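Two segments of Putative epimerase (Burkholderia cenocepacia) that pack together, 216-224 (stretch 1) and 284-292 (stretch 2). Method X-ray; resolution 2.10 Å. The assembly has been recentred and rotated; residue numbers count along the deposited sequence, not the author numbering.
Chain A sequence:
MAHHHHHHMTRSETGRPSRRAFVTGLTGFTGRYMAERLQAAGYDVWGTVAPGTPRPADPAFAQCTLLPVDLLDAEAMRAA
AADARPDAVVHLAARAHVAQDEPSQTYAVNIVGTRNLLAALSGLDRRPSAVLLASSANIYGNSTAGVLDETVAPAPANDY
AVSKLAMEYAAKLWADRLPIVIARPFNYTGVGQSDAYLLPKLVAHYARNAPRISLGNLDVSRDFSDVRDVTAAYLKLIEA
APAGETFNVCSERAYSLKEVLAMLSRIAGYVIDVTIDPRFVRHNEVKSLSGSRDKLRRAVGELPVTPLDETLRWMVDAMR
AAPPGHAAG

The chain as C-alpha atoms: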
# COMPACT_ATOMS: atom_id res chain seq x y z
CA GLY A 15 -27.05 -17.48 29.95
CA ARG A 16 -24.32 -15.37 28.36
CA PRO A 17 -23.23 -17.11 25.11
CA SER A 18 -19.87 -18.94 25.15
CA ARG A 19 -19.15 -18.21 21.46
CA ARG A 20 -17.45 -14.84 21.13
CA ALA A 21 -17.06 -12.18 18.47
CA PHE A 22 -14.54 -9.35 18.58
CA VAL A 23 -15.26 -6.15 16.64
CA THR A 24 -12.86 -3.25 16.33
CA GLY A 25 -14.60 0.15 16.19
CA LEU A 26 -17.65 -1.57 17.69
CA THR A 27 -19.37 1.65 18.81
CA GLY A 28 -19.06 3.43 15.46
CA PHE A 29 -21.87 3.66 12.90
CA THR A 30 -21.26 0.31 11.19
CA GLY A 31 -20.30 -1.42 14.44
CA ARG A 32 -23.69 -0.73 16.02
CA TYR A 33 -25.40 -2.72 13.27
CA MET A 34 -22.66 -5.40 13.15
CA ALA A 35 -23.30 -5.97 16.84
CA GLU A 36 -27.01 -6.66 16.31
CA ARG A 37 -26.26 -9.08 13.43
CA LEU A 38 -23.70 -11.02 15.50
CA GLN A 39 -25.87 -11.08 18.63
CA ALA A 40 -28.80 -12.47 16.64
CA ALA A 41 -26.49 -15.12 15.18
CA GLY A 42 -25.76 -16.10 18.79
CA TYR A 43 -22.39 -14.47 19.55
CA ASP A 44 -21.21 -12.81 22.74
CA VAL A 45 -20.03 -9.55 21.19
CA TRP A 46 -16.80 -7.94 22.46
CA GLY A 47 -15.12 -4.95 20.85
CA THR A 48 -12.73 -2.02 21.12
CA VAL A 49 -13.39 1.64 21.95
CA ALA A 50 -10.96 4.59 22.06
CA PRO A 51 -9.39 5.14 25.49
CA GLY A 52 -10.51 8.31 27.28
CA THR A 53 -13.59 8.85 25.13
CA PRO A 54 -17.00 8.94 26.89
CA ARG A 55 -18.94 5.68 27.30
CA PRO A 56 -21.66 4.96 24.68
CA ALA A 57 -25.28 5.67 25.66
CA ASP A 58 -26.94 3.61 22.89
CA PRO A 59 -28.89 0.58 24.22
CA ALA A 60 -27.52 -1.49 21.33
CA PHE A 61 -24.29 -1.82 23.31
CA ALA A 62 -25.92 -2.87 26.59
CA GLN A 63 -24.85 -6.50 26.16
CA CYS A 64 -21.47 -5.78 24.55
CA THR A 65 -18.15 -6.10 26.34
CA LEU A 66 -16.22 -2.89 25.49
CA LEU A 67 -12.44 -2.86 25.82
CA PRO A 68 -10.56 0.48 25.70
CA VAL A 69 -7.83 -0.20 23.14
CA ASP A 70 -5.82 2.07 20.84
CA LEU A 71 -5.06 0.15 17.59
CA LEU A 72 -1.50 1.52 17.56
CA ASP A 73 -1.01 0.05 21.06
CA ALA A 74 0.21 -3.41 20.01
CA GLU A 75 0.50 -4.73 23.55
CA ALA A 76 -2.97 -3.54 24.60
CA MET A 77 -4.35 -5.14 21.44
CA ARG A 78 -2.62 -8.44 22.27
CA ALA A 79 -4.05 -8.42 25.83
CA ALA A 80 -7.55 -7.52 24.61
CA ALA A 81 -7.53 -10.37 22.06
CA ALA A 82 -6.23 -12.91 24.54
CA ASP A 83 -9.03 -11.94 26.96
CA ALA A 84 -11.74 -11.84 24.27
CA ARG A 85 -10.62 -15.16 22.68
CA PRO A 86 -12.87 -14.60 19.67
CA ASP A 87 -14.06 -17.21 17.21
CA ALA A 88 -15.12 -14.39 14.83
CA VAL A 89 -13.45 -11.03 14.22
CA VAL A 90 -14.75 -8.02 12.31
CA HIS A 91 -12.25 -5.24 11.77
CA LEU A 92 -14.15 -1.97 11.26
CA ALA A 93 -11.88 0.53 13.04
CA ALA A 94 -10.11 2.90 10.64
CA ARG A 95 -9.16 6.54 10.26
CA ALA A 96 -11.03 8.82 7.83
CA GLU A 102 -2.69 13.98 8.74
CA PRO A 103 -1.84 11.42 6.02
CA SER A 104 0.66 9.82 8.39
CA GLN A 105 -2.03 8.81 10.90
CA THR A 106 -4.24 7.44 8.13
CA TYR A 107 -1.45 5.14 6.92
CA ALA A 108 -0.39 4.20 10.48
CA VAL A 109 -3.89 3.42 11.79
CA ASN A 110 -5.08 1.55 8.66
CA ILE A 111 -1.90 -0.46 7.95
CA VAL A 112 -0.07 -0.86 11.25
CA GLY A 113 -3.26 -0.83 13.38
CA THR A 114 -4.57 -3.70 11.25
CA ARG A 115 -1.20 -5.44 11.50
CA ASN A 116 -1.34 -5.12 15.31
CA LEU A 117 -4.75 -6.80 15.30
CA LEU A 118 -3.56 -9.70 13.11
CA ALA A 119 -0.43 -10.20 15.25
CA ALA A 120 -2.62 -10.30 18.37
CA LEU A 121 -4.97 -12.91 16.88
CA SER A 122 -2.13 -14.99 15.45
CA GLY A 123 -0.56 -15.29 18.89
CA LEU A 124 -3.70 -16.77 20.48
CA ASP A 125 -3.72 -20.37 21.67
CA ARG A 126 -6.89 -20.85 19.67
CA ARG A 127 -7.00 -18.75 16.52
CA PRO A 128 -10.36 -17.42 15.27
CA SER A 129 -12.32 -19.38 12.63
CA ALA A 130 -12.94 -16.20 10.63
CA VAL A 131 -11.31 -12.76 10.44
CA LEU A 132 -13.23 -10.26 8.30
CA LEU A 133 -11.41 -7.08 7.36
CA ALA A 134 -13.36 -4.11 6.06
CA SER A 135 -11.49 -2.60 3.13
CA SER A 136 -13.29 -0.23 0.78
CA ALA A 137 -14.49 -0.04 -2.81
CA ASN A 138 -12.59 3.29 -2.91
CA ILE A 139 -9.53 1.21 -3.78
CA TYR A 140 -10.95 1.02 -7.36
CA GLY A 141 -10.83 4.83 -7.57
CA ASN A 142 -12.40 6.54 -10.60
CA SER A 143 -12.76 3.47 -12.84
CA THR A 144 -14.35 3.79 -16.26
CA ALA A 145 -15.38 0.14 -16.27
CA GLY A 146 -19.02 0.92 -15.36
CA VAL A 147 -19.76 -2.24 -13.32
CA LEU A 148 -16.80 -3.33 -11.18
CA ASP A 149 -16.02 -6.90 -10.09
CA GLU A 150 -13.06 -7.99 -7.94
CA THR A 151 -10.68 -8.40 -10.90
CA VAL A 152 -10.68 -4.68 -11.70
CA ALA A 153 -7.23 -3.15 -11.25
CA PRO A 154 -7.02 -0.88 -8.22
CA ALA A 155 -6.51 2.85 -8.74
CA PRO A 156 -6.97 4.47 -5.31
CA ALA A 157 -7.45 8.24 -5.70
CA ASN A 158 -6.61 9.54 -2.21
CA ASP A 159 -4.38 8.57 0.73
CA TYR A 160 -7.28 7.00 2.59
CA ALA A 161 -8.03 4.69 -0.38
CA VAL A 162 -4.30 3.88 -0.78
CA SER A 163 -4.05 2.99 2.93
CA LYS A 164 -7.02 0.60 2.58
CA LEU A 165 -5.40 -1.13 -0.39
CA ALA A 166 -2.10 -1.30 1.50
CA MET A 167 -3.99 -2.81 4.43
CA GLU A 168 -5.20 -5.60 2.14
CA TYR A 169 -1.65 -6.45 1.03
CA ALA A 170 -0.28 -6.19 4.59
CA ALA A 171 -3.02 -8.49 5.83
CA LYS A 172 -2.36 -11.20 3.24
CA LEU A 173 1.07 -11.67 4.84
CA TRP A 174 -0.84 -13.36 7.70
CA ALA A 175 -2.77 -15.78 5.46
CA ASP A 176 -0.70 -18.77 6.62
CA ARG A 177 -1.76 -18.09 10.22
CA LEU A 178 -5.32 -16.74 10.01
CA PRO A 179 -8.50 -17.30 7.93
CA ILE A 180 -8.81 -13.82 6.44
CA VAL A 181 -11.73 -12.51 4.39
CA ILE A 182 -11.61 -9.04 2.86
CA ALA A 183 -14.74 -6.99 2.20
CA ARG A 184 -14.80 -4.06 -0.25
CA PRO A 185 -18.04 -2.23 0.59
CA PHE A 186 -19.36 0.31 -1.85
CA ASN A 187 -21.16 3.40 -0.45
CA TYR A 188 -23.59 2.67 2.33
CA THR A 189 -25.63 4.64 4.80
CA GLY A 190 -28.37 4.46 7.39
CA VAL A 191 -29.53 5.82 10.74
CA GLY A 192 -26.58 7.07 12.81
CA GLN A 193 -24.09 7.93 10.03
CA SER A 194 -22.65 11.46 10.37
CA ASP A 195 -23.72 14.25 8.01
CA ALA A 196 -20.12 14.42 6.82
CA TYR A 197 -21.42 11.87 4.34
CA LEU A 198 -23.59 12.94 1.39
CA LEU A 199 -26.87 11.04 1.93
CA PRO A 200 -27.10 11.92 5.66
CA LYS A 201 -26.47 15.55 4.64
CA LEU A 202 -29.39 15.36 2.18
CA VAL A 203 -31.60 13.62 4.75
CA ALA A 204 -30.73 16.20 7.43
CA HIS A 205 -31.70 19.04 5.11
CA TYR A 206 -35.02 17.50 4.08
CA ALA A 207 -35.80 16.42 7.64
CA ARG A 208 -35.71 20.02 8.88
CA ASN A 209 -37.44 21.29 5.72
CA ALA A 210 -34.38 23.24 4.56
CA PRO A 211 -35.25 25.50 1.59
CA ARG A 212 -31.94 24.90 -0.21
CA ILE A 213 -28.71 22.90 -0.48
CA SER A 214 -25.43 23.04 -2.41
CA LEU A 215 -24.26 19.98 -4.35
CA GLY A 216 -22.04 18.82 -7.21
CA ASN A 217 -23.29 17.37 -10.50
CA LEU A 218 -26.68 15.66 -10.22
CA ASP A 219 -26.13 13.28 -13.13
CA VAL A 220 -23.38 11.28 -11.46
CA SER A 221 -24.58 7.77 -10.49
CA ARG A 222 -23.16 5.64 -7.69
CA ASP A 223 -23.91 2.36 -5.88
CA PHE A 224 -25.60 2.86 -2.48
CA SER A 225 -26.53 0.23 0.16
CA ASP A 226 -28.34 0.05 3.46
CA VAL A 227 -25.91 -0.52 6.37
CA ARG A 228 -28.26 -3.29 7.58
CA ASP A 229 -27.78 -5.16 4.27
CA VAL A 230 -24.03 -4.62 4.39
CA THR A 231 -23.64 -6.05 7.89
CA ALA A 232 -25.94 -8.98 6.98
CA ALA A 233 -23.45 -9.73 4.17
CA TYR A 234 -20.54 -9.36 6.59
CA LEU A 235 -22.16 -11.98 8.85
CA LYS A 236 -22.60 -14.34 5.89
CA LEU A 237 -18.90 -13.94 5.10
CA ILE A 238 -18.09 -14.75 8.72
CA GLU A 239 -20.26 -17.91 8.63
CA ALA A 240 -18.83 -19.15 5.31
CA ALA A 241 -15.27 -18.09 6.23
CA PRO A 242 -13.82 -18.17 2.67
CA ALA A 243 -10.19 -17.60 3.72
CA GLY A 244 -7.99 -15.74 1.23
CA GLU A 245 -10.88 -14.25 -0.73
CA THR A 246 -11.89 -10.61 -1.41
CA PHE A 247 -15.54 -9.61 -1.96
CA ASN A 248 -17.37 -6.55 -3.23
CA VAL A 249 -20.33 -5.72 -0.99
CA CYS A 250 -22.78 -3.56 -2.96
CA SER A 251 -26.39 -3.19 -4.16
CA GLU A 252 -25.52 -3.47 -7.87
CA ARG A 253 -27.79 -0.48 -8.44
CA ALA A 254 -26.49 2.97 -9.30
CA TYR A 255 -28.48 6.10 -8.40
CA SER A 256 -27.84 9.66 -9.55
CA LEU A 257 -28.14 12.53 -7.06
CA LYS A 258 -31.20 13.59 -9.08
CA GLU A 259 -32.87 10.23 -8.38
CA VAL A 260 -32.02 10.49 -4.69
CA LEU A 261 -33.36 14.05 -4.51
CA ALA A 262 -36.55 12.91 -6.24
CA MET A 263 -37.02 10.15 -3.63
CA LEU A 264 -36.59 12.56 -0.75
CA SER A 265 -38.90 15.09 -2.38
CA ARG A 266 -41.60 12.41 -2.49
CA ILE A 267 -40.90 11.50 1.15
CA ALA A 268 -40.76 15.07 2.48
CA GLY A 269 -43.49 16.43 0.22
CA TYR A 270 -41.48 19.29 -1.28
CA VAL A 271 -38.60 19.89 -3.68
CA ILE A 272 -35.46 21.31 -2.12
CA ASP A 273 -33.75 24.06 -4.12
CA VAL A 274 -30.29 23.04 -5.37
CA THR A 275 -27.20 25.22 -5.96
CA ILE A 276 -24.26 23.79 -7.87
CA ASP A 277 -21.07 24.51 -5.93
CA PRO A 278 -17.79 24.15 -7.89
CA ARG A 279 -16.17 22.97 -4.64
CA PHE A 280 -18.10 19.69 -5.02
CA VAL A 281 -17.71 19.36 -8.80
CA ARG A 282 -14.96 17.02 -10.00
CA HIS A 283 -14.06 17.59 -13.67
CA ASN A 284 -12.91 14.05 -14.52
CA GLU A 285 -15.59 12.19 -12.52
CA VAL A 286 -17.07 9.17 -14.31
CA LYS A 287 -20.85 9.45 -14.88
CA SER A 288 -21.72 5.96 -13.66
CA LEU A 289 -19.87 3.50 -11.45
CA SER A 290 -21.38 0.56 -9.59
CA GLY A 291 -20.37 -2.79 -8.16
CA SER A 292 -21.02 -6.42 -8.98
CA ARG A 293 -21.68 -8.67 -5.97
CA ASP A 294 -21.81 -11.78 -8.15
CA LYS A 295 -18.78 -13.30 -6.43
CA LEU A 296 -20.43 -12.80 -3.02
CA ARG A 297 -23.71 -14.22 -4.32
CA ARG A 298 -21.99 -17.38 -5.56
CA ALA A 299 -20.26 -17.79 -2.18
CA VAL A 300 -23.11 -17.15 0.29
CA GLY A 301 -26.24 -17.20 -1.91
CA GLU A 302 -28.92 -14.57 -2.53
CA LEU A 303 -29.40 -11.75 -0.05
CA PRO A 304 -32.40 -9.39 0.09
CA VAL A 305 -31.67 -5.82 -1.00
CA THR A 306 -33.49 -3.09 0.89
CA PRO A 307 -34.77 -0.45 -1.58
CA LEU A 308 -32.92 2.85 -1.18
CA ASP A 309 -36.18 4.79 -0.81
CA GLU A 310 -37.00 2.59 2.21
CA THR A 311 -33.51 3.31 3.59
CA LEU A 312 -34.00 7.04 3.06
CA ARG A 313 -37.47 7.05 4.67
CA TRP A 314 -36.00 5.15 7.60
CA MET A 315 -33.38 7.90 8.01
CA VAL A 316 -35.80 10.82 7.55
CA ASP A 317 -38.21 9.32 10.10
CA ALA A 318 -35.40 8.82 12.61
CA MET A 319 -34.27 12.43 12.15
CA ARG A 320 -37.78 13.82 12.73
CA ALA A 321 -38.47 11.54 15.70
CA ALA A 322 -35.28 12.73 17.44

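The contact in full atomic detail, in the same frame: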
# COMPACT_ATOMS: atom_id res chain seq x y z
N GLY A 216 -22.78 18.92 -5.96
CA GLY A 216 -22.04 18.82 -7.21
C GLY A 216 -22.99 18.47 -8.35
O GLY A 216 -24.17 18.78 -8.28
N ASN A 217 -22.47 17.79 -9.37
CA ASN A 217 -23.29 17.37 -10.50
C ASN A 217 -24.34 16.35 -10.07
O ASN A 217 -24.06 15.47 -9.26
CB ASN A 217 -22.41 16.78 -11.62
N LEU A 218 -25.54 16.48 -10.62
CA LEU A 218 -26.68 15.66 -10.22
C LEU A 218 -26.84 14.44 -11.12
O LEU A 218 -27.73 13.62 -10.90
CB LEU A 218 -27.96 16.50 -10.25
CG LEU A 218 -27.91 17.81 -9.45
CD1 LEU A 218 -29.21 18.59 -9.57
CD2 LEU A 218 -27.56 17.54 -7.98
N ASP A 219 -25.99 14.33 -12.13
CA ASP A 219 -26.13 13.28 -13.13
C ASP A 219 -25.05 12.22 -12.94
O ASP A 219 -24.80 11.39 -13.82
CB ASP A 219 -26.08 13.89 -14.54
CG ASP A 219 -24.76 14.58 -14.85
OD1 ASP A 219 -24.04 14.96 -13.89
OD2 ASP A 219 -24.45 14.77 -16.05
N VAL A 220 -24.42 12.24 -11.77
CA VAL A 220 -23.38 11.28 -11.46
C VAL A 220 -23.97 10.15 -10.60
O VAL A 220 -24.50 10.40 -9.53
CB VAL A 220 -22.21 11.94 -10.73
CG1 VAL A 220 -21.23 10.89 -10.22
CG2 VAL A 220 -21.50 12.92 -11.68
N SER A 221 -23.91 8.92 -11.12
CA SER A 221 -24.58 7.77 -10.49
C SER A 221 -23.61 6.88 -9.74
O SER A 221 -22.53 6.55 -10.24
CB SER A 221 -25.31 6.93 -11.55
OG SER A 221 -26.35 7.66 -12.18
N ARG A 222 -24.00 6.50 -8.52
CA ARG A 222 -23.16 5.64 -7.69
C ARG A 222 -23.99 4.58 -6.97
O ARG A 222 -25.21 4.71 -6.81
CB ARG A 222 -22.36 6.48 -6.68
CG ARG A 222 -21.34 7.44 -7.31
CD ARG A 222 -20.25 6.69 -8.08
NE ARG A 222 -19.20 7.59 -8.57
CZ ARG A 222 -19.11 8.06 -9.81
NH1 ARG A 222 -20.01 7.71 -10.73
NH2 ARG A 222 -18.11 8.87 -10.14
N ASP A 223 -23.31 3.53 -6.52
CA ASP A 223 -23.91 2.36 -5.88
C ASP A 223 -24.08 2.63 -4.38
O ASP A 223 -23.09 2.84 -3.68
CB ASP A 223 -23.00 1.14 -6.13
CG ASP A 223 -23.60 -0.17 -5.66
OD1 ASP A 223 -24.18 -0.24 -4.56
OD2 ASP A 223 -23.47 -1.16 -6.41
N PHE A 224 -25.32 2.64 -3.90
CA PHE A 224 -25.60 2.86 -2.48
C PHE A 224 -26.31 1.67 -1.81
O PHE A 224 -27.22 1.08 -2.38
CB PHE A 224 -26.46 4.11 -2.28
CG PHE A 224 -25.80 5.39 -2.68
CD1 PHE A 224 -24.92 6.02 -1.82
CD2 PHE A 224 -26.08 5.98 -3.90
CE1 PHE A 224 -24.30 7.22 -2.18
CE2 PHE A 224 -25.48 7.19 -4.26
CZ PHE A 224 -24.59 7.80 -3.40
N ASN A 284 -13.17 15.32 -13.85
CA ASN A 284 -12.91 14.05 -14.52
C ASN A 284 -13.78 12.90 -14.00
O ASN A 284 -13.56 11.75 -14.37
CB ASN A 284 -11.43 13.68 -14.40
N GLU A 285 -14.75 13.21 -13.14
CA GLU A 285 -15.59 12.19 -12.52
C GLU A 285 -16.43 11.41 -13.54
O GLU A 285 -17.15 11.98 -14.35
CB GLU A 285 -16.51 12.81 -11.46
N VAL A 286 -16.32 10.08 -13.46
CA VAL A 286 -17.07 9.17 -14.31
C VAL A 286 -18.57 9.30 -14.01
O VAL A 286 -18.97 9.49 -12.85
CB VAL A 286 -16.54 7.71 -14.09
CG1 VAL A 286 -17.63 6.74 -13.70
CG2 VAL A 286 -15.77 7.23 -15.32
N LYS A 287 -19.41 9.26 -15.05
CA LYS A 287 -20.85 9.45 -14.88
C LYS A 287 -21.55 8.32 -14.13
O LYS A 287 -22.49 8.57 -13.37
CB LYS A 287 -21.54 9.64 -16.24
CG LYS A 287 -21.49 11.06 -16.76
CD LYS A 287 -21.55 12.09 -15.64
CE LYS A 287 -21.13 13.48 -16.13
NZ LYS A 287 -21.16 14.51 -15.04
N SER A 288 -21.13 7.09 -14.36
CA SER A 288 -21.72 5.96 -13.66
C SER A 288 -20.67 4.92 -13.28
O SER A 288 -19.83 4.52 -14.09
CB SER A 288 -22.81 5.31 -14.52
OG SER A 288 -23.51 4.32 -13.78
N LEU A 289 -20.77 4.48 -12.03
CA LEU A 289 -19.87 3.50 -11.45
C LEU A 289 -20.65 2.70 -10.41
O LEU A 289 -21.22 3.26 -9.47
CB LEU A 289 -18.65 4.20 -10.82
CG LEU A 289 -17.43 3.38 -10.39
CD1 LEU A 289 -16.19 4.25 -10.41
CD2 LEU A 289 -17.63 2.80 -9.01
N SER A 290 -20.68 1.39 -10.56
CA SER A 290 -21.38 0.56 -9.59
C SER A 290 -20.64 -0.75 -9.42
O SER A 290 -19.70 -1.03 -10.16
CB SER A 290 -22.83 0.31 -10.03
OG SER A 290 -22.84 -0.28 -11.31
N GLY A 291 -21.06 -1.55 -8.45
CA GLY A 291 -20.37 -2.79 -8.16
C GLY A 291 -21.15 -4.02 -8.57
O GLY A 291 -22.38 -4.01 -8.62
N SER A 292 -20.43 -5.09 -8.86
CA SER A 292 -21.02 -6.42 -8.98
C SER A 292 -20.77 -7.22 -7.70
O SER A 292 -19.62 -7.36 -7.28
CB SER A 292 -20.45 -7.17 -10.18
OG SER A 292 -20.71 -8.56 -10.08
O HOH W 1 -20.49 3.26 -6.79

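Strands that meet along only a short edge often rely on side chains to supply what the backbone ladder lacks, and this parallel pairing in a putative epimerase is a clear example. The ladder itself is brief: Ser 221 N donates to Lys 287 O at 2.7 Å, almost perfectly straight, and Leu 289 N returns a longer bond to Ser 221 O, 3.3 Å. One step on, the strands stand farther apart, and a water bridges them, accepting from Asp 223 N and donating to Leu 289 O, 2.8 Å each.

Lys 287 covers the most surface. Its CA-to-CB bond points sideways, yet the extended end of the chain reaches back, placing NZ 3.1 Å from Asp 219 OD1 in a salt bridge and 3.7 Å from Val 220 CG2.

Arg 222 comes next. Its guanidinium grips the carbonyl of Val 286 with two donors, NH1 at 3.0 Å and NH2 at 2.9 Å from Val 286 O, while NH1 also reaches its neighbour Ser 221 O at 2.8 Å. Leu 289 CB lies over one face of the group, so a single side chain combines polar and apolar contact.

Asp 223 points toward the partner strand; its OD2 accepts from Gly 291 N at 3.2 Å, a carboxylate engaging the backbone beyond the ladder.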